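Side-chain contacts in VMB-1 (Vibrio alginolyticus, PDB 6JV4), which probably hydrolyses beta-lactam antibiotics to substituted beta-amino acids, as a zinc-dependent subclass B1 metallo-beta-lactamase: residues K16-D19 and N20-Q23; G143-E146 and D147-V150. All coordinates share one frame; numbering follows the deposited sequence.

Contact 1 (K16-D19 and N20-Q23); sequences KLSD and NVYQ
K16 and Y22 face each other across a beta hairpin that joins strand 13-16 to strand 21-30 at one edge of the larger sheet. They form an antiparallel non-hydrogen-bonded pair, and the lysine lies over one face of the tyrosine ring: K16 CG sits 4.1 Å from the centroid of the Y22 ring, a CH-pi contact 28° off the ring normal. With CG anti to the backbone N (chi1 -177°) and the rest of the chain extended, K16 runs across the ring, so that CE passes the phenol oxygen at 3.5 Å (K16 CE to Y22 OH). W67 meets the tyrosine ring edge-to-face.

The tight part of the contact is a classic beta bulge, in which L17 and S18 both face V21. V21 O takes two bonds in its carbonyl plane, from L17 N at 2.8 Å and from S18 N at 3.0 Å. The type I turn S18-V21 is closed by V21 N donating to S18 O, which it approaches from above the carbonyl plane. Side chains gather beside this frame. S18 OG rests against V21 CG2, while the L17 side chain crosses that of Q23 at a slant, CD1 near Q23 CB and CD2 near the amide oxygen OE1. The amide nitrogen of Q23 is bonded to S39 on the adjacent strand 36-45, and L41 of the same strand also touches L17.

Toward the turn the packing gives way to polar groups near solvent. D19 is exposed, and the CB of N20 points away from the residues before it. Here the ammonium of K16, carried beyond the ring, reaches forward to the turn and makes a salt bridge with D19. Close by, a water binds S18 OG and, weakly, N20 N. The salt bridge is 2.9 Å long, with K16 NZ meeting D19 OD1 nearly along its C-O axis.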
loop_
_atom_site.group_PDB
_atom_site.type_symbol
_atom_site.label_atom_id
_atom_site.label_comp_id
_atom_site.label_asym_id
_atom_site.label_seq_id
_atom_site.Cartn_x
_atom_site.Cartn_y
_atom_site.Cartn_z
ATOM N N LYS A 16 4.978 12.042 -9.973
ATOM C CA LYS A 16 4.579 13.055 -8.977
ATOM C C LYS A 16 3.051 13.193 -8.964
ATOM O O LYS A 16 2.456 13.357 -10.047
ATOM C CB LYS A 16 5.259 14.366 -9.343
ATOM C CG LYS A 16 4.987 15.463 -8.337
ATOM C CD LYS A 16 5.590 16.792 -8.771
ATOM C CE LYS A 16 5.832 17.698 -7.591
ATOM N NZ LYS A 16 6.055 19.081 -8.058
ATOM N N LEU A 17 2.434 13.058 -7.799
ATOM C CA LEU A 17 0.956 13.177 -7.637
ATOM C C LEU A 17 0.694 14.580 -7.069
ATOM O O LEU A 17 -0.319 15.177 -7.415
ATOM C CB LEU A 17 0.363 12.085 -6.721
ATOM C CG LEU A 17 0.573 10.636 -7.169
ATOM C CD1 LEU A 17 -0.155 9.669 -6.235
ATOM C CD2 LEU A 17 0.102 10.413 -8.586
ATOM N N SER A 18 1.591 15.079 -6.242
ATOM C CA SER A 18 1.505 16.458 -5.695
ATOM C C SER A 18 2.887 16.849 -5.221
ATOM O O SER A 18 3.785 16.017 -5.265
ATOM C CB SER A 18 0.460 16.531 -4.598
ATOM O OG SER A 18 0.927 15.870 -3.413
ATOM N N ASP A 19 3.097 18.093 -4.773
ATOM C CA ASP A 19 4.429 18.538 -4.312
ATOM C C ASP A 19 4.975 17.626 -3.229
ATOM O O ASP A 19 6.183 17.490 -3.135
ATOM C CB ASP A 19 4.363 19.962 -3.746
ATOM C CG ASP A 19 4.296 20.992 -4.849
ATOM O OD1 ASP A 19 4.732 20.678 -5.984
ATOM O OD2 ASP A 19 3.754 22.065 -4.586
ATOM N N ASN A 20 4.099 17.038 -2.417
ATOM C CA ASN A 20 4.549 16.261 -1.238
ATOM C C ASN A 20 4.343 14.744 -1.461
ATOM O O ASN A 20 4.597 14.014 -0.519
ATOM C CB ASN A 20 3.838 16.748 0.018
ATOM C CG ASN A 20 4.215 18.183 0.321
ATOM O OD1 ASN A 20 5.394 18.504 0.367
ATOM N ND2 ASN A 20 3.224 19.046 0.479
ATOM N N VAL A 21 3.763 14.317 -2.587
ATOM C CA VAL A 21 3.350 12.894 -2.746
ATOM C C VAL A 21 3.863 12.394 -4.096
ATOM O O VAL A 21 3.389 12.906 -5.137
ATOM C CB VAL A 21 1.825 12.719 -2.595
ATOM C CG1 VAL A 21 1.412 11.255 -2.649
ATOM C CG2 VAL A 21 1.315 13.297 -1.271
ATOM N N TYR A 22 4.663 11.329 -4.077
ATOM C CA TYR A 22 5.112 10.639 -5.292
ATOM C C TYR A 22 4.594 9.208 -5.252
ATOM O O TYR A 22 4.455 8.642 -4.157
ATOM C CB TYR A 22 6.630 10.659 -5.385
ATOM C CG TYR A 22 7.150 12.033 -5.736
ATOM C CD1 TYR A 22 7.559 12.340 -7.029
ATOM C CD2 TYR A 22 7.230 13.009 -4.758
ATOM C CE1 TYR A 22 8.056 13.602 -7.340
ATOM C CE2 TYR A 22 7.741 14.271 -5.052
ATOM C CZ TYR A 22 8.134 14.562 -6.344
ATOM O OH TYR A 22 8.627 15.818 -6.603
ATOM N N GLN A 23 4.258 8.722 -6.421
ATOM C CA GLN A 23 3.916 7.325 -6.632
ATOM C C GLN A 23 5.184 6.587 -7.041
ATOM O O GLN A 23 5.734 6.895 -8.109
ATOM C CB GLN A 23 2.834 7.254 -7.693
ATOM C CG GLN A 23 2.335 5.850 -8.035
ATOM C CD GLN A 23 1.354 5.922 -9.187
ATOM O OE1 GLN A 23 1.135 6.973 -9.778
ATOM N NE2 GLN A 23 0.720 4.824 -9.540
HETATM O O HOH W 1 0.897 17.779 -1.648
#

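Contact 2 (G143-E146 and D147-V150); sequences GHTE and DNIV. With ZN (zinc ion), chain E.
D147 and N148 fold back on T145 in a tight bend of the loop leading to strand 150-153, just after the zinc ligand H144. The threonine hydroxyl donates to the aspartate: T145 OG1 lies 2.7 Å from D147 OD1 and comes from above the carboxylate plane, 36° out of it. Chi1 of 63° turns the D147 carboxylate back over the chain to receive this bond. Its other oxygen, OD2, is hydrogen-bonded to T107 of helix 105-113, so the carboxylate is tied at both oxygens.

N148 fills the inside of the bend. Its CB packs 3.6 Å from T145 OG1, and its terminal amide lies beside the backbone of H144 and T145. G143 N bonds to T145 O, adding a backbone link within the bend. On the outer side E146 reaches K109 in a salt bridge.

The imidazole of H144 leaves this framework to bind zinc through NE2 at 2.0 Å, joining H82 and H84 in the three-histidine zinc site characteristic of subclass B1 enzymes. The buried threonine-aspartate bond, anchored in turn to T107, thus probably acts from the second shell, holding the backbone from which the metal ligand extends.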
loop_
_atom_site.group_PDB
_atom_site.type_symbol
_atom_site.label_atom_id
_atom_site.label_comp_id
_atom_site.label_asym_id
_atom_site.label_seq_id
_atom_site.Cartn_x
_atom_site.Cartn_y
_atom_site.Cartn_z
ATOM N N GLY A 143 -9.977 -8.293 3.503
ATOM C CA GLY A 143 -10.387 -8.267 2.089
ATOM C C GLY A 143 -9.414 -9.067 1.268
ATOM O O GLY A 143 -9.476 -10.308 1.264
ATOM N N HIS A 144 -8.510 -8.382 0.617
ATOM C CA HIS A 144 -7.407 -9.027 -0.131
ATOM C C HIS A 144 -6.624 -9.964 0.798
ATOM O O HIS A 144 -6.231 -11.086 0.364
ATOM C CB HIS A 144 -6.542 -7.956 -0.745
ATOM C CG HIS A 144 -5.274 -8.500 -1.303
ATOM N ND1 HIS A 144 -5.263 -9.278 -2.441
ATOM C CD2 HIS A 144 -4.001 -8.440 -0.865
ATOM C CE1 HIS A 144 -4.000 -9.590 -2.702
ATOM N NE2 HIS A 144 -3.214 -9.095 -1.786
ATOM N N THR A 145 -6.370 -9.511 2.017
ATOM C CA THR A 145 -5.772 -10.314 3.078
ATOM C C THR A 145 -6.497 -9.964 4.383
ATOM O O THR A 145 -7.242 -8.985 4.449
ATOM C CB THR A 145 -4.260 -10.118 3.212
ATOM O OG1 THR A 145 -4.082 -8.718 3.440
ATOM C CG2 THR A 145 -3.461 -10.567 2.013
ATOM N N GLU A 146 -6.221 -10.744 5.401
ATOM C CA GLU A 146 -6.782 -10.523 6.746
ATOM C C GLU A 146 -6.320 -9.158 7.255
ATOM O O GLU A 146 -7.090 -8.511 8.009
ATOM C CB GLU A 146 -6.230 -11.649 7.630
ATOM C CG GLU A 146 -6.560 -11.540 9.074
ATOM C CD GLU A 146 -5.893 -12.611 9.955
ATOM O OE1 GLU A 146 -5.213 -13.538 9.425
ATOM O OE2 GLU A 146 -6.139 -12.570 11.160
ATOM N N ASP A 147 -5.051 -8.802 6.956
ATOM C CA ASP A 147 -4.325 -7.686 7.606
ATOM C C ASP A 147 -4.367 -6.371 6.826
ATOM O O ASP A 147 -3.866 -5.369 7.360
ATOM C CB ASP A 147 -2.871 -8.070 7.872
ATOM C CG ASP A 147 -2.105 -8.350 6.593
ATOM O OD1 ASP A 147 -2.687 -8.985 5.712
ATOM O OD2 ASP A 147 -0.954 -7.929 6.519
ATOM N N ASN A 148 -4.920 -6.328 5.629
ATOM C CA ASN A 148 -4.733 -5.177 4.719
ATOM C C ASN A 148 -5.191 -3.866 5.398
ATOM O O ASN A 148 -6.298 -3.847 6.012
ATOM C CB ASN A 148 -5.383 -5.403 3.345
ATOM C CG ASN A 148 -6.834 -5.832 3.336
ATOM O OD1 ASN A 148 -7.618 -5.562 4.312
ATOM N ND2 ASN A 148 -7.198 -6.521 2.292
ATOM N N ILE A 149 -4.383 -2.814 5.300
ATOM C CA ILE A 149 -4.758 -1.445 5.744
ATOM C C ILE A 149 -4.764 -0.500 4.562
ATOM O O ILE A 149 -4.126 -0.750 3.528
ATOM C CB ILE A 149 -3.767 -0.955 6.832
ATOM C CG1 ILE A 149 -2.321 -1.067 6.402
ATOM C CG2 ILE A 149 -4.012 -1.710 8.134
ATOM C CD1 ILE A 149 -1.339 -0.305 7.285
ATOM N N VAL A 150 -5.447 0.635 4.738
ATOM C CA VAL A 150 -5.367 1.738 3.771
ATOM C C VAL A 150 -4.721 2.927 4.484
ATOM O O VAL A 150 -4.693 2.972 5.730
ATOM C CB VAL A 150 -6.752 2.074 3.194
ATOM C CG1 VAL A 150 -7.359 0.868 2.479
ATOM C CG2 VAL A 150 -7.687 2.655 4.250
HETATM ZN ZN ZN E . -1.189 -9.202 -1.683
#

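Overall arrangement
Both contacts are local bends, on opposite sides of the chain's centre; their own centres lie 24 Å apart and their nearest atoms about 13 Å apart. Contact 1 belongs to the edge of the seven-strand sheet, whereas contact 2 lies in a loop between strands of the five-strand sheet, so they share no element. The hairpin is partly buried and combines backbone pairing with apolar and aromatic packing and a salt bridge near solvent. Contact 2 is a buried, mostly polar bend at G143-N148 that carries a metal ligand. The hairpin still approaches the active site at one end: Q23 is about 9 Å from the zinc ligand H205, between side chains.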